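Local coordinates for SusD superfamily protein (Bacteroides fragilis NCTC 9343, PDB 3NQP), which probably binds carbohydrate at the bacterial outer membrane as a SusD-like lipoprotein, at residues K293-A298 against S352-H357; A322-F327 against A336-S341. One frame throughout, in Å; residues are numbered along the deposited sequence.

Contact 1: K293-A298 against S352-H357. With EDO (1,2-ethanediol), chain E.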
loop_
_atom_site.group_PDB
_atom_site.type_symbol
_atom_site.label_atom_id
_atom_site.label_comp_id
_atom_site.label_asym_id
_atom_site.label_seq_id
_atom_site.Cartn_x
_atom_site.Cartn_y
_atom_site.Cartn_z
ATOM N N LYS A 293 21.195 -3.962 -19.647
ATOM C CA LYS A 293 21.284 -3.326 -20.981
ATOM C C LYS A 293 21.875 -4.214 -22.049
ATOM O O LYS A 293 21.589 -3.998 -23.232
ATOM C CB LYS A 293 22.068 -2.022 -20.964
ATOM C CG LYS A 293 23.500 -2.132 -20.400
ATOM C CD LYS A 293 24.328 -0.866 -20.649
ATOM C CE LYS A 293 25.779 -0.987 -20.083
ATOM N NZ LYS A 293 25.894 -0.975 -18.551
ATOM N N ASN A 294 22.692 -5.182 -21.657
ATOM C CA ASN A 294 23.340 -6.083 -22.619
ATOM C C ASN A 294 22.589 -7.390 -22.783
ATOM O O ASN A 294 23.028 -8.239 -23.499
ATOM C CB ASN A 294 24.794 -6.355 -22.215
ATOM C CG ASN A 294 25.621 -5.081 -22.170
ATOM O OD1 ASN A 294 25.534 -4.243 -23.059
ATOM N ND2 ASN A 294 26.385 -4.924 -21.117
ATOM N N ARG A 295 21.449 -7.556 -22.124
ATOM C CA ARG A 295 20.667 -8.759 -22.311
ATOM C C ARG A 295 19.614 -8.414 -23.390
ATOM O O ARG A 295 19.811 -7.453 -24.177
ATOM C CB ARG A 295 20.052 -9.222 -20.988
ATOM C CG ARG A 295 21.096 -9.587 -19.956
ATOM C CD ARG A 295 20.646 -10.510 -18.818
ATOM N NE ARG A 295 21.842 -10.795 -18.023
ATOM C CZ ARG A 295 22.279 -10.044 -17.008
ATOM N NH1 ARG A 295 21.581 -8.996 -16.573
ATOM N NH2 ARG A 295 23.417 -10.342 -16.402
ATOM N N TYR A 296 18.529 -9.183 -23.449
ATOM C CA TYR A 296 17.597 -9.115 -24.558
ATOM C C TYR A 296 16.160 -8.908 -24.098
ATOM O O TYR A 296 15.787 -9.260 -23.007
ATOM C CB TYR A 296 17.694 -10.377 -25.426
ATOM C CG TYR A 296 19.074 -10.575 -25.958
ATOM C CD1 TYR A 296 19.449 -10.010 -27.159
ATOM C CD2 TYR A 296 20.045 -11.247 -25.207
ATOM C CE1 TYR A 296 20.746 -10.134 -27.632
ATOM C CE2 TYR A 296 21.346 -11.376 -25.670
ATOM C CZ TYR A 296 21.691 -10.804 -26.882
ATOM O OH TYR A 296 22.970 -10.948 -27.393
ATOM N N GLN A 297 15.377 -8.308 -24.981
ATOM C CA GLN A 297 13.944 -8.214 -24.856
ATOM C C GLN A 297 13.294 -9.461 -25.429
ATOM O O GLN A 297 13.930 -10.241 -26.145
ATOM C CB GLN A 297 13.458 -6.987 -25.623
ATOM C CG GLN A 297 14.286 -5.746 -25.305
ATOM C CD GLN A 297 13.728 -4.489 -25.920
ATOM O OE1 GLN A 297 12.551 -4.194 -25.762
ATOM N NE2 GLN A 297 14.581 -3.710 -26.559
ATOM N N ALA A 298 12.001 -9.578 -25.163
ATOM C CA ALA A 298 11.160 -10.673 -25.581
ATOM C C ALA A 298 11.201 -10.894 -27.085
ATOM O O ALA A 298 11.108 -12.030 -27.516
ATOM C CB ALA A 298 9.647 -10.447 -25.107
ATOM N N SER A 352 15.666 -17.129 -22.499
ATOM C CA SER A 352 15.150 -17.576 -21.208
ATOM C C SER A 352 14.977 -16.368 -20.261
ATOM O O SER A 352 15.826 -15.478 -20.211
ATOM C CB SER A 352 16.076 -18.642 -20.606
ATOM O OG SER A 352 17.369 -18.093 -20.417
ATOM N N LEU A 353 13.871 -16.335 -19.544
ATOM C CA LEU A 353 13.567 -15.199 -18.681
ATOM C C LEU A 353 14.660 -15.045 -17.618
ATOM O O LEU A 353 14.964 -16.000 -16.879
ATOM C CB LEU A 353 12.200 -15.378 -17.987
ATOM C CG LEU A 353 11.755 -14.226 -17.045
ATOM C CD1 LEU A 353 11.572 -12.903 -17.900
ATOM C CD2 LEU A 353 10.475 -14.595 -16.237
ATOM N N TYR A 354 15.208 -13.840 -17.508
ATOM C CA TYR A 354 16.283 -13.571 -16.546
ATOM C C TYR A 354 15.861 -12.622 -15.410
ATOM O O TYR A 354 15.848 -12.991 -14.241
ATOM C CB TYR A 354 17.492 -13.020 -17.310
ATOM C CG TYR A 354 18.790 -12.940 -16.534
ATOM C CD1 TYR A 354 19.063 -11.876 -15.694
ATOM C CD2 TYR A 354 19.734 -13.954 -16.609
ATOM C CE1 TYR A 354 20.257 -11.810 -14.981
ATOM C CE2 TYR A 354 20.902 -13.883 -15.919
ATOM C CZ TYR A 354 21.187 -12.815 -15.112
ATOM O OH TYR A 354 22.405 -12.765 -14.404
ATOM N N GLY A 355 15.496 -11.391 -15.759
ATOM C CA GLY A 355 15.034 -10.427 -14.773
ATOM C C GLY A 355 13.732 -9.766 -15.200
ATOM O O GLY A 355 13.241 -9.964 -16.303
ATOM N N THR A 356 13.152 -9.030 -14.272
ATOM C CA THR A 356 11.972 -8.274 -14.529
ATOM C C THR A 356 12.192 -6.918 -13.891
ATOM O O THR A 356 12.917 -6.813 -12.912
ATOM C CB THR A 356 10.709 -8.980 -13.948
ATOM O OG1 THR A 356 10.846 -9.077 -12.529
ATOM C CG2 THR A 356 10.509 -10.380 -14.577
ATOM N N HIS A 357 11.507 -5.898 -14.426
ATOM C CA HIS A 357 11.784 -4.502 -14.164
ATOM C C HIS A 357 10.458 -3.714 -14.224
ATOM O O HIS A 357 9.653 -3.904 -15.132
ATOM C CB HIS A 357 12.795 -4.002 -15.224
ATOM C CG HIS A 357 13.931 -4.946 -15.468
ATOM N ND1 HIS A 357 15.119 -4.869 -14.776
ATOM C CD2 HIS A 357 14.068 -5.988 -16.336
ATOM C CE1 HIS A 357 15.928 -5.840 -15.184
ATOM N NE2 HIS A 357 15.323 -6.515 -16.149
HETATM C C1 EDO E . 18.603 -17.068 -14.209
HETATM O O1 EDO E . 17.523 -17.178 -15.134
HETATM C C2 EDO E . 18.817 -15.636 -13.703
HETATM O O2 EDO E . 17.789 -15.201 -12.797
HETATM O O HOH W 1 23.170 -10.509 -13.547
#
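Two torsions bring R295 and Y354 face to face: the tyrosine ring leaves strand 351-358 with CG anti to the backbone N (chi1 -168°), while the arginine puts CG anti to its own carbonyl carbon and runs extended from CG to NE. The guanidinium of R295 therefore comes down flat on one face of the Y354 ring, the two planes only 10° apart and their centres separated by 3.8 Å. This is a stacked cation-pi pair: R295 NE lies over the centre of the Y354 ring, 3.5 Å above its plane, while CZ is off-centre, 32° from the normal. Nearer the arginine backbone, R295 CD makes a CH-pi contact over the same face, 3.9 Å from the centroid of the Y354 ring, so methylene and charged group share one aromatic surface. Arginine suits the place because its flat end can stack while NH1 still hydrogen-bonds to S291 OG, which helps fix the rotation of the group. R295 NH2 and Y354 OH are 3.3 Å apart at an angle too poor for a hydrogen bond; a water accepts a weak bond from NH2 and lies doubtfully close to the phenol oxygen. The opposite face of the ring carries C2 of a 1,2-ethanediol, probably from the crystallisation liquor, whose O2 donates to Y354 O. A classic beta bulge sets Y354 and G355 together opposite the single S341. Backbone bonding of Y296 with Y342 also ties the loop to this sheet; the R295-Y354 side-chain contact adds dispersion and cation-pi attraction, a chemistry that tolerates solvent at its rim.

Contact 2: A322-F327 against A336-S341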
loop_
_atom_site.group_PDB
_atom_site.type_symbol
_atom_site.label_atom_id
_atom_site.label_comp_id
_atom_site.label_asym_id
_atom_site.label_seq_id
_atom_site.Cartn_x
_atom_site.Cartn_y
_atom_site.Cartn_z
ATOM N N ALA A 322 8.758 -15.337 -10.797
ATOM C CA ALA A 322 7.447 -15.994 -10.676
ATOM C C ALA A 322 6.288 -15.016 -10.528
ATOM O O ALA A 322 5.147 -15.356 -10.866
ATOM C CB ALA A 322 7.438 -17.006 -9.507
ATOM N N VAL A 323 6.543 -13.803 -10.047
ATOM C CA VAL A 323 5.472 -12.816 -9.930
ATOM C C VAL A 323 5.010 -12.455 -11.351
ATOM O O VAL A 323 3.822 -12.511 -11.662
ATOM C CB VAL A 323 5.938 -11.573 -9.149
ATOM C CG1 VAL A 323 4.937 -10.458 -9.198
ATOM C CG2 VAL A 323 6.233 -11.950 -7.646
ATOM N N TYR A 324 5.960 -12.084 -12.203
ATOM C CA TYR A 324 5.705 -11.908 -13.658
ATOM C C TYR A 324 5.084 -13.142 -14.339
ATOM O O TYR A 324 4.073 -13.042 -15.060
ATOM C CB TYR A 324 6.996 -11.479 -14.340
ATOM C CG TYR A 324 6.931 -11.216 -15.848
ATOM C CD1 TYR A 324 6.376 -10.042 -16.335
ATOM C CD2 TYR A 324 7.422 -12.139 -16.770
ATOM C CE1 TYR A 324 6.320 -9.778 -17.709
ATOM C CE2 TYR A 324 7.379 -11.877 -18.177
ATOM C CZ TYR A 324 6.835 -10.690 -18.627
ATOM O OH TYR A 324 6.767 -10.390 -19.970
ATOM N N GLN A 325 5.660 -14.300 -14.113
ATOM C CA GLN A 325 5.205 -15.531 -14.793
ATOM C C GLN A 325 3.805 -15.964 -14.353
ATOM O O GLN A 325 3.147 -16.716 -15.069
ATOM C CB GLN A 325 6.172 -16.678 -14.522
ATOM C CG GLN A 325 7.541 -16.451 -15.092
ATOM C CD GLN A 325 8.529 -17.496 -14.651
ATOM O OE1 GLN A 325 8.581 -17.868 -13.477
ATOM N NE2 GLN A 325 9.317 -17.978 -15.591
ATOM N N ASN A 326 3.360 -15.484 -13.190
ATOM C CA ASN A 326 1.973 -15.734 -12.730
ATOM C C ASN A 326 0.883 -15.084 -13.583
ATOM O O ASN A 326 -0.273 -15.502 -13.554
ATOM C CB ASN A 326 1.767 -15.222 -11.302
ATOM C CG ASN A 326 2.120 -16.256 -10.230
ATOM O OD1 ASN A 326 2.417 -17.417 -10.527
ATOM N ND2 ASN A 326 2.057 -15.825 -8.959
ATOM N N PHE A 327 1.216 -14.011 -14.281
ATOM C CA PHE A 327 0.265 -13.387 -15.201
ATOM C C PHE A 327 0.125 -14.185 -16.506
ATOM O O PHE A 327 1.127 -14.528 -17.130
ATOM C CB PHE A 327 0.738 -11.976 -15.592
ATOM C CG PHE A 327 0.714 -10.955 -14.465
ATOM C CD1 PHE A 327 -0.407 -10.171 -14.238
ATOM C CD2 PHE A 327 1.841 -10.701 -13.712
ATOM C CE1 PHE A 327 -0.407 -9.182 -13.257
ATOM C CE2 PHE A 327 1.826 -9.736 -12.679
ATOM C CZ PHE A 327 0.683 -8.970 -12.474
ATOM N N ALA A 336 1.956 -3.951 -18.580
ATOM C CA ALA A 336 1.809 -2.619 -17.969
ATOM C C ALA A 336 2.695 -2.512 -16.715
ATOM O O ALA A 336 3.230 -1.447 -16.413
ATOM C CB ALA A 336 0.366 -2.344 -17.616
ATOM N N THR A 337 2.844 -3.612 -15.981
ATOM C CA THR A 337 3.549 -3.562 -14.735
ATOM C C THR A 337 5.042 -3.782 -14.957
ATOM O O THR A 337 5.864 -3.127 -14.299
ATOM C CB THR A 337 2.976 -4.619 -13.702
ATOM O OG1 THR A 337 1.546 -4.414 -13.510
ATOM C CG2 THR A 337 3.752 -4.533 -12.365
ATOM N N PHE A 338 5.379 -4.716 -15.854
ATOM C CA PHE A 338 6.704 -5.195 -16.013
ATOM C C PHE A 338 7.210 -5.148 -17.463
ATOM O O PHE A 338 6.438 -5.247 -18.414
ATOM C CB PHE A 338 6.762 -6.661 -15.637
ATOM C CG PHE A 338 6.611 -6.954 -14.180
ATOM C CD1 PHE A 338 7.621 -6.671 -13.284
ATOM C CD2 PHE A 338 5.505 -7.643 -13.733
ATOM C CE1 PHE A 338 7.493 -7.031 -11.942
ATOM C CE2 PHE A 338 5.375 -7.969 -12.356
ATOM C CZ PHE A 338 6.385 -7.689 -11.513
ATOM N N ILE A 339 8.532 -5.019 -17.604
ATOM C CA ILE A 339 9.235 -5.427 -18.816
ATOM C C ILE A 339 10.187 -6.537 -18.405
ATOM O O ILE A 339 10.770 -6.504 -17.324
ATOM C CB ILE A 339 10.023 -4.267 -19.535
ATOM C CG1 ILE A 339 10.525 -4.734 -20.923
ATOM C CG2 ILE A 339 11.157 -3.696 -18.625
ATOM C CD1 ILE A 339 11.162 -3.578 -21.840
ATOM N N ALA A 340 10.340 -7.547 -19.265
ATOM C CA ALA A 340 11.213 -8.681 -18.949
ATOM C C ALA A 340 12.549 -8.547 -19.696
ATOM O O ALA A 340 12.609 -8.046 -20.832
ATOM C CB ALA A 340 10.506 -9.988 -19.334
ATOM N N SER A 341 13.619 -9.021 -19.069
ATOM C CA SER A 341 14.910 -9.134 -19.741
ATOM C C SER A 341 15.263 -10.613 -19.803
ATOM O O SER A 341 14.974 -11.382 -18.871
ATOM C CB SER A 341 15.997 -8.305 -19.029
ATOM O OG SER A 341 16.219 -8.694 -17.674
HETATM O O HOH W 2 8.526 -8.013 -21.426
#
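F338 CB lies 3.5 Å from Y324 CD1, the closest approach in a wholly buried cluster of apolar side chains. The rings of Y324 and F338 are perpendicular, their centroids 5.7 Å apart, but meet obliquely, the two side chains running antiparallel alongside each other. F338 is gripped on several sides: Y324 CB lies over one face, its neighbour T337 CG2 over the other, and V323 CG1 and F327 CE2 meet the edge, the valine methyl 3.9 Å from F338 CZ. V323 reaches this edge because CG1 stands anti to its backbone N (chi1 171°). The motif is a helix packed on the start of a beta hairpin: helix 321-325 covers the point where helix 333-337 gives way to strand 338-344, the backbone turning extended at F338. The F327 side is looser, F327 CE2 standing 4.0 Å from F338 CE2. Beyond F338, A340, whose methyl is small enough to fit beside the tyrosine, meets the ring obliquely, CB 3.8 Å from Y324 CZ. Toward the tyrosine hydroxyl the contact turns polar. A water bridges the two segments, donating to Y324 OH across 3.3 Å and accepting from A340 N at 2.9 Å; tyrosine suits the place because its ring packs while its hydroxyl bonds to E335 OE2.

Both contacts converge on the antiparallel pair of strands 338-344 and 351-358; the centres of the two contacts lie about 11 Å apart. Contact 2 is the buried one, seating helix 321-325 against the first strand through aliphatic and aromatic surfaces; contact 1 lies at the surface, where a loop reaches the second strand through a charged group and a ring. Water appears in each, but beside a cation in contact 1 and at the polar margin of an apolar cluster in contact 2. The strands themselves connect them: Y354 N is 2.8 Å from S341 O, a probable hydrogen bond, and L353 packs on A340. In sequence, both segments of contact 2 fall between the two of contact 1.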